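Local structure of 3-ketosteroid-delta4-5alpha-dehydrogenase (Rhodococcus jostii, 4AT2) at residues G152-W156 with A312-Q318; N353-I359 with V435-R441; K147-W151 with D161-Y166; G446-G450 with A483-A487. The protein catalyses the flavin-dependent dehydrogenation of 3-ketosteroids, introducing the delta-4 double bond into 5alpha-reduced substrates in a step of steroid catabolism. All coordinates share one frame; numbering follows the deposited sequence.

Contact 1 of 4, residues G152-W156 with A312-Q318. With ASD (4-androstene-3-17-dione), chain B.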
# COMPACT_ATOMS: atom_id res chain seq x y z
N GLY A 152 -19.67 -3.92 -27.18
CA GLY A 152 -19.61 -2.51 -26.79
C GLY A 152 -20.44 -2.06 -25.59
O GLY A 152 -20.46 -0.88 -25.28
N GLU A 153 -21.09 -2.99 -24.90
CA GLU A 153 -21.97 -2.60 -23.80
C GLU A 153 -21.27 -2.79 -22.46
O GLU A 153 -20.38 -3.62 -22.34
CB GLU A 153 -23.29 -3.37 -23.84
CG GLU A 153 -24.05 -3.19 -25.15
CD GLU A 153 -25.38 -3.93 -25.19
OE1 GLU A 153 -25.91 -4.28 -24.12
OE2 GLU A 153 -25.91 -4.14 -26.30
N PRO A 154 -21.68 -2.02 -21.43
CA PRO A 154 -21.10 -2.23 -20.11
C PRO A 154 -21.27 -3.67 -19.65
O PRO A 154 -22.34 -4.27 -19.85
CB PRO A 154 -21.92 -1.29 -19.22
CG PRO A 154 -22.39 -0.21 -20.16
CD PRO A 154 -22.73 -0.98 -21.41
N GLY A 155 -20.22 -4.22 -19.04
CA GLY A 155 -20.27 -5.58 -18.52
C GLY A 155 -18.90 -6.03 -18.03
O GLY A 155 -17.91 -5.33 -18.22
N TRP A 156 -18.87 -7.20 -17.40
CA TRP A 156 -17.64 -7.77 -16.87
C TRP A 156 -16.92 -8.61 -17.88
O TRP A 156 -15.70 -8.77 -17.81
CB TRP A 156 -17.97 -8.61 -15.64
CG TRP A 156 -18.21 -7.83 -14.37
CD1 TRP A 156 -19.40 -7.72 -13.65
CD2 TRP A 156 -17.22 -7.07 -13.60
NE1 TRP A 156 -19.22 -6.95 -12.53
CE2 TRP A 156 -17.94 -6.53 -12.43
CE3 TRP A 156 -15.86 -6.79 -13.74
CZ2 TRP A 156 -17.29 -5.76 -11.46
CZ3 TRP A 156 -15.23 -6.01 -12.76
CH2 TRP A 156 -15.93 -5.51 -11.64
N ALA A 312 -12.88 -6.39 -7.37
CA ALA A 312 -14.12 -6.55 -8.13
C ALA A 312 -15.27 -5.98 -7.31
O ALA A 312 -15.14 -5.78 -6.11
CB ALA A 312 -14.36 -8.01 -8.45
N PHE A 313 -16.40 -5.73 -7.96
CA PHE A 313 -17.56 -5.10 -7.34
C PHE A 313 -18.75 -5.89 -7.86
O PHE A 313 -19.06 -5.82 -9.05
CB PHE A 313 -17.61 -3.64 -7.81
CG PHE A 313 -18.66 -2.79 -7.15
CD1 PHE A 313 -18.65 -2.56 -5.78
CD2 PHE A 313 -19.64 -2.16 -7.92
CE1 PHE A 313 -19.60 -1.75 -5.18
CE2 PHE A 313 -20.60 -1.35 -7.33
CZ PHE A 313 -20.58 -1.13 -5.96
N VAL A 314 -19.38 -6.68 -6.99
CA VAL A 314 -20.29 -7.74 -7.47
C VAL A 314 -21.72 -7.26 -7.72
O VAL A 314 -22.68 -7.71 -7.10
CB VAL A 314 -20.23 -9.03 -6.61
CG1 VAL A 314 -18.90 -9.75 -6.85
CG2 VAL A 314 -20.46 -8.73 -5.14
N CYS A 315 -21.84 -6.34 -8.65
CA CYS A 315 -23.12 -5.86 -9.13
C CYS A 315 -23.00 -5.73 -10.65
O CYS A 315 -21.92 -5.47 -11.17
CB CYS A 315 -23.46 -4.52 -8.48
SG CYS A 315 -25.10 -3.89 -8.92
N ASP A 316 -24.10 -5.93 -11.36
CA ASP A 316 -24.02 -5.92 -12.81
C ASP A 316 -23.80 -4.51 -13.37
O ASP A 316 -24.51 -3.58 -13.00
CB ASP A 316 -25.28 -6.51 -13.43
CG ASP A 316 -25.12 -6.73 -14.90
OD1 ASP A 316 -24.39 -7.68 -15.26
OD2 ASP A 316 -25.66 -5.93 -15.69
N PRO A 317 -22.82 -4.36 -14.29
CA PRO A 317 -22.55 -3.02 -14.84
C PRO A 317 -23.70 -2.38 -15.63
O PRO A 317 -23.75 -1.15 -15.73
CB PRO A 317 -21.33 -3.27 -15.74
CG PRO A 317 -20.62 -4.40 -15.07
CD PRO A 317 -21.76 -5.32 -14.67
N GLN A 318 -24.62 -3.17 -16.18
CA GLN A 318 -25.74 -2.58 -16.91
C GLN A 318 -26.71 -1.86 -15.98
O GLN A 318 -27.40 -0.94 -16.41
CB GLN A 318 -26.48 -3.64 -17.74
CG GLN A 318 -25.62 -4.27 -18.85
CD GLN A 318 -25.72 -3.55 -20.18
OE1 GLN A 318 -25.83 -2.33 -20.24
NE2 GLN A 318 -25.69 -4.32 -21.27
C1 ASD B . -11.32 -10.42 -12.42
C10 ASD B . -12.62 -9.99 -13.13
C11 ASD B . -14.02 -10.54 -11.02
C12 ASD B . -15.24 -11.23 -10.37
C13 ASD B . -16.49 -11.03 -11.22
C14 ASD B . -16.20 -11.53 -12.64
C15 ASD B . -17.57 -11.72 -13.30
C16 ASD B . -18.43 -12.32 -12.17
C17 ASD B . -17.67 -11.90 -10.92
C18 ASD B . -17.01 -9.60 -11.12
C19 ASD B . -12.84 -8.49 -12.95
C2 ASD B . -10.04 -9.81 -13.03
C3 ASD B . -10.05 -9.84 -14.55
C4 ASD B . -11.30 -10.23 -15.25
C5 ASD B . -12.50 -10.25 -14.62
C6 ASD B . -13.74 -10.48 -15.47
C7 ASD B . -14.80 -11.31 -14.75
C8 ASD B . -15.10 -10.74 -13.37
C9 ASD B . -13.80 -10.81 -12.52
O1 ASD B . -9.04 -9.59 -15.19
O2 ASD B . -18.00 -12.21 -9.78
O HOH W 1 -26.69 -1.20 -22.64
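The indole of Trp156 lies between the steroid and Pro317, each over one of its two faces. On one side the angular methyl C18 of the bound 4-androstene-3,17-dione sits over the middle of the ring system, 3.4 Å above its plane; on the opposite side Pro317 CG stands 4.0 Å from the centroid of the five-membered ring, a CH-pi contact offset toward the rim. Carbonyl oxygens line the edge near the ring plane. Trp156 NE1 gives a weak hydrogen bond to Cys315 O at 3.4 Å, while Trp156 CZ2 comes within 3.0 Å of Phe313 O. Trp156 CZ3 reaches the second angular methyl, C19, at 3.4 Å, and Ala312 CB touches the steroid at C11. Covered on both faces and weakly bonded at its edge, the indole is probably restricted in its rotation.

Farther along, the contact turns polar. Pro154 packs its CB against Pro317 CB, and the bent chain of Gln318 (chi2 -91°) passes at about a right angle to the Pro154 ring. Gln318 NE2 donates to the anti lone pair of Glu153 OE1 at 2.9 Å, with the acceptor in the amide plane, and also binds Thr371 O. A water donates to Gln318 OE1 and weakly to Glu153 OE1. The short helix beginning at Pro317 is N-capped by Asp316, whose OD2 accepts from Gln318 N. Together the loop and the end of strand 309-313 form one wall of the steroid pocket, with a proline-backed tryptophan meeting the angular methyls of the bound steroid.

Contact 2 of 4, residues N353-I359 with V435-R441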
# COMPACT_ATOMS: atom_id res chain seq x y z
N ASN A 353 -15.58 1.24 1.69
CA ASN A 353 -16.36 0.10 1.19
C ASN A 353 -17.88 0.30 1.23
O ASN A 353 -18.63 -0.68 1.15
CB ASN A 353 -15.96 -1.19 1.92
CG ASN A 353 -16.07 -2.42 1.05
OD1 ASN A 353 -16.07 -2.32 -0.18
ND2 ASN A 353 -16.15 -3.59 1.68
N GLN A 354 -18.33 1.55 1.36
CA GLN A 354 -19.76 1.87 1.44
C GLN A 354 -20.23 2.48 0.15
O GLN A 354 -19.71 3.53 -0.26
CB GLN A 354 -20.04 2.88 2.55
CG GLN A 354 -19.36 2.59 3.86
CD GLN A 354 -19.91 1.35 4.51
OE1 GLN A 354 -21.05 1.33 4.98
NE2 GLN A 354 -19.09 0.30 4.55
N ALA A 355 -21.21 1.85 -0.50
CA ALA A 355 -21.79 2.38 -1.73
C ALA A 355 -23.25 2.01 -1.84
O ALA A 355 -23.67 0.97 -1.35
CB ALA A 355 -21.03 1.85 -2.94
N PHE A 356 -24.02 2.87 -2.51
CA PHE A 356 -25.40 2.59 -2.84
C PHE A 356 -25.61 3.00 -4.27
O PHE A 356 -25.04 4.00 -4.71
CB PHE A 356 -26.36 3.42 -1.97
CG PHE A 356 -26.15 3.27 -0.50
CD1 PHE A 356 -26.76 2.24 0.21
CD2 PHE A 356 -25.34 4.17 0.19
CE1 PHE A 356 -26.57 2.12 1.57
CE2 PHE A 356 -25.15 4.05 1.56
CZ PHE A 356 -25.78 3.02 2.26
N LEU A 357 -26.43 2.24 -5.01
CA LEU A 357 -26.84 2.66 -6.34
C LEU A 357 -28.23 3.28 -6.26
O LEU A 357 -29.20 2.62 -5.86
CB LEU A 357 -26.82 1.49 -7.36
CG LEU A 357 -27.15 1.94 -8.80
CD1 LEU A 357 -26.00 2.75 -9.40
CD2 LEU A 357 -27.49 0.75 -9.70
N ILE A 358 -28.31 4.56 -6.64
CA ILE A 358 -29.58 5.28 -6.68
C ILE A 358 -30.04 5.24 -8.14
O ILE A 358 -29.30 5.65 -9.04
CB ILE A 358 -29.42 6.75 -6.22
CG1 ILE A 358 -28.61 6.83 -4.90
CG2 ILE A 358 -30.79 7.41 -6.11
CD1 ILE A 358 -29.24 6.10 -3.73
N ILE A 359 -31.24 4.72 -8.36
CA ILE A 359 -31.69 4.47 -9.73
C ILE A 359 -33.21 4.55 -9.79
O ILE A 359 -33.90 4.05 -8.89
CB ILE A 359 -31.15 3.09 -10.22
CG1 ILE A 359 -31.47 2.86 -11.71
CG2 ILE A 359 -31.62 1.95 -9.31
CD1 ILE A 359 -30.67 1.74 -12.35
N VAL A 435 -38.10 6.04 -7.17
CA VAL A 435 -36.66 5.90 -7.12
C VAL A 435 -36.32 4.77 -6.15
O VAL A 435 -37.04 4.57 -5.16
CB VAL A 435 -35.99 7.27 -6.76
CG1 VAL A 435 -36.47 7.81 -5.41
CG2 VAL A 435 -34.47 7.21 -6.88
N ALA A 436 -35.26 4.04 -6.45
CA ALA A 436 -34.83 2.90 -5.64
C ALA A 436 -33.37 3.05 -5.24
O ALA A 436 -32.62 3.79 -5.87
CB ALA A 436 -35.04 1.61 -6.40
N ALA A 437 -32.96 2.34 -4.19
CA ALA A 437 -31.55 2.27 -3.83
C ALA A 437 -31.14 0.83 -3.61
O ALA A 437 -31.82 0.07 -2.90
CB ALA A 437 -31.25 3.11 -2.60
N LEU A 438 -30.04 0.44 -4.23
CA LEU A 438 -29.42 -0.85 -3.99
C LEU A 438 -28.38 -0.66 -2.89
O LEU A 438 -27.57 0.27 -2.95
CB LEU A 438 -28.70 -1.35 -5.25
CG LEU A 438 -29.50 -1.94 -6.41
CD1 LEU A 438 -30.50 -0.94 -6.99
CD2 LEU A 438 -28.51 -2.41 -7.49
N ASP A 439 -28.40 -1.56 -1.91
CA ASP A 439 -27.39 -1.57 -0.85
C ASP A 439 -26.15 -2.32 -1.33
O ASP A 439 -26.15 -3.55 -1.44
CB ASP A 439 -27.96 -2.25 0.41
CG ASP A 439 -27.06 -2.11 1.62
OD1 ASP A 439 -25.91 -1.64 1.48
OD2 ASP A 439 -27.51 -2.49 2.72
N LEU A 440 -25.09 -1.56 -1.63
CA LEU A 440 -23.87 -2.13 -2.17
C LEU A 440 -22.71 -1.93 -1.19
O LEU A 440 -21.55 -1.81 -1.59
CB LEU A 440 -23.56 -1.53 -3.55
CG LEU A 440 -24.65 -1.73 -4.60
CD1 LEU A 440 -24.33 -0.99 -5.90
CD2 LEU A 440 -24.84 -3.20 -4.89
N ARG A 441 -23.04 -1.88 0.09
CA ARG A 441 -22.02 -1.89 1.14
C ARG A 441 -21.42 -3.29 1.26
O ARG A 441 -22.15 -4.28 1.27
CB ARG A 441 -22.62 -1.44 2.47
CG ARG A 441 -23.05 0.02 2.44
CD ARG A 441 -23.78 0.43 3.70
NE ARG A 441 -25.05 -0.25 3.84
CZ ARG A 441 -25.95 0.06 4.76
NH1 ARG A 441 -25.71 1.05 5.61
NH2 ARG A 441 -27.09 -0.61 4.84
O HOH W 2 -18.79 -2.29 -1.57
O HOH W 3 -23.10 3.32 5.46
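Phe356 and Asp439 face each other in an antiparallel pair of strands, 356-359 and 435-439, at the heart of a four-stranded sheet whose outer strands are 324-326 and 383-385. Four backbone bonds join the hydrogen-bonded pairs Leu357-Leu438 and Ile359-Ala436, and Leu440 N continues the register to Ala355 O. The side chains of the packed part are apolar. On one face Leu357 CD2 meets Leu438 CD2 at 4.0 Å, the two chains running side by side, and Ile359 CG2 reaches Leu438 CD1. On the other, Ile358 extends CG2 to Val435 CG2 and CD1 to Ala437 CB, both at 3.8 Å, under a cover from Leu391 of helix 388-394.

The opposite end is looser and wetter. Arg441, bent at chi3 (-66°), lays one guanidinium face over Phe356 CE1, the two planes 52° apart. A water donates to Gln354 OE1 and accepts a weak bond from Arg441 NH1, while Gln354 NE2 bonds Asp352 O. Asp439 fixes this arginine side-on and also forms a salt bridge with Lys382. An asparagine in place of Asp439 would probably weaken the hold on Arg441, leaving its guanidinium freer to swing off the phenyl ring and Lys382 without its charged mate. Asp439 OD1 closes an Asx turn by accepting from Arg441 N, and the same oxygen takes Arg441 NE from the opposite face of its carboxylate plane, at 2.9 Å.

Contact 3 of 4, residues K147-W151 with D161-Y166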
# COMPACT_ATOMS: atom_id res chain seq x y z
N LYS A 147 -12.37 -14.20 -32.07
CA LYS A 147 -13.40 -13.75 -33.00
C LYS A 147 -13.20 -12.27 -33.28
O LYS A 147 -13.05 -11.48 -32.35
CB LYS A 147 -14.78 -13.98 -32.41
CG LYS A 147 -15.89 -13.76 -33.43
CD LYS A 147 -17.23 -14.10 -32.81
CE LYS A 147 -18.36 -13.75 -33.75
NZ LYS A 147 -19.63 -14.31 -33.21
N GLU A 148 -13.20 -11.90 -34.56
CA GLU A 148 -12.94 -10.51 -34.93
C GLU A 148 -14.23 -9.69 -34.83
O GLU A 148 -14.81 -9.26 -35.83
CB GLU A 148 -12.23 -10.43 -36.31
CG GLU A 148 -10.86 -11.12 -36.26
CD GLU A 148 -9.94 -10.82 -37.45
OE1 GLU A 148 -10.43 -10.79 -38.60
OE2 GLU A 148 -8.71 -10.65 -37.21
N SER A 149 -14.69 -9.51 -33.60
CA SER A 149 -15.90 -8.75 -33.30
C SER A 149 -15.75 -8.12 -31.92
O SER A 149 -15.04 -8.65 -31.04
CB SER A 149 -17.14 -9.64 -33.33
OG SER A 149 -16.99 -10.72 -32.44
N PHE A 150 -16.43 -6.99 -31.75
CA PHE A 150 -16.31 -6.14 -30.58
C PHE A 150 -17.63 -6.11 -29.81
O PHE A 150 -18.70 -5.96 -30.41
CB PHE A 150 -15.91 -4.72 -31.03
CG PHE A 150 -16.03 -3.66 -29.97
CD1 PHE A 150 -15.07 -3.53 -28.97
CD2 PHE A 150 -17.09 -2.74 -30.01
CE1 PHE A 150 -15.18 -2.53 -28.01
CE2 PHE A 150 -17.19 -1.74 -29.05
CZ PHE A 150 -16.23 -1.64 -28.05
N TRP A 151 -17.55 -6.27 -28.49
CA TRP A 151 -18.72 -6.09 -27.64
C TRP A 151 -18.63 -4.74 -26.99
O TRP A 151 -17.66 -4.44 -26.31
CB TRP A 151 -18.77 -7.16 -26.55
CG TRP A 151 -19.99 -6.99 -25.68
CD1 TRP A 151 -20.04 -6.59 -24.35
CD2 TRP A 151 -21.40 -7.15 -26.08
NE1 TRP A 151 -21.34 -6.53 -23.90
CE2 TRP A 151 -22.20 -6.84 -24.89
CE3 TRP A 151 -22.04 -7.53 -27.26
CZ2 TRP A 151 -23.59 -6.91 -24.91
CZ3 TRP A 151 -23.45 -7.60 -27.26
CH2 TRP A 151 -24.20 -7.29 -26.11
N ASP A 161 -19.32 -14.81 -27.83
CA ASP A 161 -17.93 -15.22 -28.08
C ASP A 161 -17.10 -14.12 -28.75
O ASP A 161 -16.14 -14.42 -29.45
CB ASP A 161 -17.88 -16.53 -28.89
CG ASP A 161 -18.50 -16.42 -30.27
OD1 ASP A 161 -19.26 -15.45 -30.50
OD2 ASP A 161 -18.24 -17.30 -31.12
N ASP A 162 -17.47 -12.86 -28.52
CA ASP A 162 -16.73 -11.74 -29.11
C ASP A 162 -15.31 -11.65 -28.58
O ASP A 162 -15.02 -12.05 -27.45
CB ASP A 162 -17.49 -10.43 -28.90
CG ASP A 162 -18.82 -10.44 -29.61
OD1 ASP A 162 -18.84 -10.58 -30.85
OD2 ASP A 162 -19.86 -10.33 -28.93
N GLY A 163 -14.42 -11.14 -29.43
CA GLY A 163 -13.00 -11.15 -29.11
C GLY A 163 -12.42 -9.87 -28.53
O GLY A 163 -11.32 -9.87 -28.01
N LEU A 164 -13.16 -8.76 -28.63
CA LEU A 164 -12.62 -7.48 -28.18
C LEU A 164 -13.63 -6.68 -27.37
O LEU A 164 -14.82 -6.63 -27.70
CB LEU A 164 -12.11 -6.66 -29.39
CG LEU A 164 -11.31 -5.37 -29.14
CD1 LEU A 164 -9.94 -5.65 -28.54
CD2 LEU A 164 -11.15 -4.63 -30.46
N MET A 165 -13.15 -6.08 -26.28
CA MET A 165 -14.02 -5.33 -25.37
C MET A 165 -13.16 -4.35 -24.58
O MET A 165 -12.00 -4.65 -24.30
CB MET A 165 -14.72 -6.31 -24.42
CG MET A 165 -15.78 -5.70 -23.52
SD MET A 165 -16.61 -7.02 -22.59
CE MET A 165 -17.45 -6.05 -21.35
N TYR A 166 -13.71 -3.18 -24.25
CA TYR A 166 -13.06 -2.30 -23.28
C TYR A 166 -12.97 -3.00 -21.95
O TYR A 166 -13.93 -3.66 -21.52
CB TYR A 166 -13.82 -0.97 -23.11
CG TYR A 166 -13.52 0.03 -24.21
CD1 TYR A 166 -12.33 0.77 -24.19
CD2 TYR A 166 -14.42 0.24 -25.26
CE1 TYR A 166 -12.05 1.70 -25.18
CE2 TYR A 166 -14.14 1.17 -26.26
CZ TYR A 166 -12.96 1.89 -26.22
OH TYR A 166 -12.67 2.81 -27.21
O HOH W 4 -13.23 -14.38 -29.36
O HOH W 5 -19.82 -17.03 -33.29
O HOH W 6 -16.54 -2.49 -24.67
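Residues 147-151 and 161-166 meet in a short loop-to-strand contact, a single backbone bridge between Phe150 and Leu164 flanked by charged and aromatic side chains. It closes a small loop after helix 132-141 and brings the chain onto strand 164-165, an outer strand of the three-stranded antiparallel sheet that includes strand 185-186. Trp151 N donates to Leu164 O at 2.9 Å, and Ser149 O receives Leu164 N together with a weaker bond from Gly163 N.

The aromatic side chains gather at the Leu164-Tyr166 end. Phe150 brings its CZ to Tyr166 CD2 at 3.8 Å, the rings almost perpendicular, at 83°, yet obliquely placed. Met165 runs alongside Trp151, pointing the same way, and its SD lies at the edge of the indole, 3.9 Å from Trp151 CD1, as a Met-aromatic contact. A water joins Trp151 O to Tyr166 N.

At the other end Lys147, fully extended with CG anti to the backbone N (chi1 -170°), crosses Asp161 at about a right angle and forms a salt bridge from NZ to Asp161 OD1 at 3.0 Å. A second water ties the same amine to Asp161 OD2, which also bonds Gln189. A methionine replacing Lys147 would probably leave Asp161 OD1 without its charged mate and this water without its donor from the amine. With Asp162 OD1 also 4.5 Å from Lys147 NZ, the lysine lies in a negative setting that would be expected to favour its protonated form.

Contact 4 of 4, residues G446-G450 with A483-A487. With ASD (4-androstene-3-17-dione), chain B.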
# COMPACT_ATOMS: atom_id res chain seq x y z
N GLY A 446 -11.13 -9.17 -3.72
CA GLY A 446 -10.03 -9.00 -4.66
C GLY A 446 -8.88 -9.96 -4.53
O GLY A 446 -8.93 -10.92 -3.75
N PHE A 447 -7.85 -9.72 -5.34
CA PHE A 447 -6.66 -10.55 -5.36
C PHE A 447 -5.41 -9.68 -5.47
O PHE A 447 -5.51 -8.49 -5.79
CB PHE A 447 -6.74 -11.69 -6.42
CG PHE A 447 -6.86 -11.22 -7.86
CD1 PHE A 447 -5.74 -10.77 -8.56
CD2 PHE A 447 -8.08 -11.30 -8.53
CE1 PHE A 447 -5.84 -10.37 -9.90
CE2 PHE A 447 -8.19 -10.91 -9.86
CZ PHE A 447 -7.07 -10.43 -10.54
N THR A 448 -4.25 -10.25 -5.17
CA THR A 448 -3.01 -9.50 -5.02
C THR A 448 -2.28 -9.35 -6.35
O THR A 448 -2.37 -10.23 -7.21
CB THR A 448 -2.09 -10.18 -3.99
OG1 THR A 448 -1.81 -11.52 -4.42
CG2 THR A 448 -2.76 -10.22 -2.63
N LEU A 449 -1.56 -8.24 -6.50
CA LEU A 449 -0.85 -7.90 -7.74
C LEU A 449 0.64 -7.70 -7.50
O LEU A 449 1.43 -7.60 -8.45
CB LEU A 449 -1.43 -6.63 -8.39
CG LEU A 449 -2.94 -6.67 -8.70
CD1 LEU A 449 -3.44 -5.30 -9.14
CD2 LEU A 449 -3.28 -7.75 -9.74
N GLY A 450 1.03 -7.64 -6.23
CA GLY A 450 2.43 -7.40 -5.87
C GLY A 450 3.23 -8.68 -5.83
O GLY A 450 2.68 -9.77 -5.70
N ALA A 483 0.83 -1.69 -10.88
CA ALA A 483 1.45 -1.26 -9.61
C ALA A 483 0.41 -0.83 -8.57
O ALA A 483 0.74 -0.68 -7.39
CB ALA A 483 2.44 -0.13 -9.85
N GLY A 484 -0.83 -0.61 -9.00
CA GLY A 484 -1.88 -0.09 -8.11
C GLY A 484 -3.23 -0.24 -8.76
O GLY A 484 -4.01 -1.14 -8.40
N GLY A 485 -3.51 0.58 -9.77
CA GLY A 485 -4.69 0.38 -10.61
C GLY A 485 -4.63 -0.95 -11.35
O GLY A 485 -3.55 -1.52 -11.55
N TYR A 486 -5.80 -1.44 -11.77
CA TYR A 486 -5.91 -2.71 -12.47
C TYR A 486 -6.79 -2.56 -13.71
O TYR A 486 -7.72 -1.76 -13.73
CB TYR A 486 -6.50 -3.79 -11.52
CG TYR A 486 -6.59 -5.16 -12.16
CD1 TYR A 486 -5.47 -6.00 -12.20
CD2 TYR A 486 -7.78 -5.62 -12.74
CE1 TYR A 486 -5.53 -7.24 -12.80
CE2 TYR A 486 -7.84 -6.87 -13.35
CZ TYR A 486 -6.71 -7.68 -13.36
OH TYR A 486 -6.72 -8.92 -13.96
N ALA A 487 -6.50 -3.36 -14.74
CA ALA A 487 -7.38 -3.46 -15.90
C ALA A 487 -7.53 -4.94 -16.22
O ALA A 487 -6.55 -5.70 -16.12
CB ALA A 487 -6.81 -2.70 -17.10
C1 ASD B . -11.32 -10.42 -12.42
C10 ASD B . -12.62 -9.99 -13.13
C11 ASD B . -14.02 -10.54 -11.02
C12 ASD B . -15.24 -11.23 -10.37
C13 ASD B . -16.49 -11.03 -11.22
C14 ASD B . -16.20 -11.53 -12.64
C15 ASD B . -17.57 -11.72 -13.30
C16 ASD B . -18.43 -12.32 -12.17
C17 ASD B . -17.67 -11.90 -10.92
C18 ASD B . -17.01 -9.60 -11.12
C19 ASD B . -12.84 -8.49 -12.95
C2 ASD B . -10.04 -9.81 -13.03
C3 ASD B . -10.05 -9.84 -14.55
C4 ASD B . -11.30 -10.23 -15.25
C5 ASD B . -12.50 -10.25 -14.62
C6 ASD B . -13.74 -10.48 -15.47
C7 ASD B . -14.80 -11.31 -14.75
C8 ASD B . -15.10 -10.74 -13.37
C9 ASD B . -13.80 -10.81 -12.52
O1 ASD B . -9.04 -9.59 -15.19
O2 ASD B . -18.00 -12.21 -9.78
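Phe447 and Tyr486 meet as an offset edge-to-face pair in which the tyrosine, while offering its face to the phenyl edge, holds the bound steroid by its hydroxyl. The ring planes are 86° apart, with centroids separated by 5.7 Å. Phe447 CZ lies 3.8 Å from Tyr486 OH, which sits near the phenyl plane. That oxygen donates a hydrogen bond of 2.7 Å to O1, the C3 ketone oxygen of 4-androstene-3,17-dione, and the ketone oxygen lies near the plane of the tyrosine ring. The steroid A ring reaches the phenyl edge too, its C2 being 3.8 Å from Phe447 CE2. With chi1 at 62°, Phe447 CG lies between the backbone N and the carbonyl carbon, and from there the ring edge faces both the tyrosine and the steroid.

Leu449 supplies the remaining packing. Both its methyls bear on the tyrosine, CD1 and CD2 each 3.7 Å from Tyr486 CD1, and the two side chains cross at about a right angle. The contact between the segments is thus made by apolar and aromatic packing, while the phenol oxygen bonds the ketone. Phe447 and Tyr486 also touch the flavin and Glu310 of strand 309-313. Strand 444-452 lies between strands 303-304 and 309-313 in its sheet, and the loop carrying Tyr486 comes after strand 471-473 and leads into helix 490-507.

From the N terminus, contact 3 comes first and closes a loop of nine residues after helix 132-141. Contact 1 begins inside that loop, at residues 152-156, and ends far along the chain at 312-318, so the two cross; Met165 CE touches Gly155 O at 3.2 Å where they meet. Contacts 2 and 4 follow in series: contact 2 ties strands 356-360 and 435-439 across the 75 residues between them, and strand 444-452 then leads into contact 4, which closes a loop of 32. Contacts 1 and 2 pack together through Phe313 and Leu440, joining the edge of the steroid pocket to the four-stranded sheet. Contacts 1 and 4 share the sheet of strands 309-313 and 444-452, and both touch the steroid.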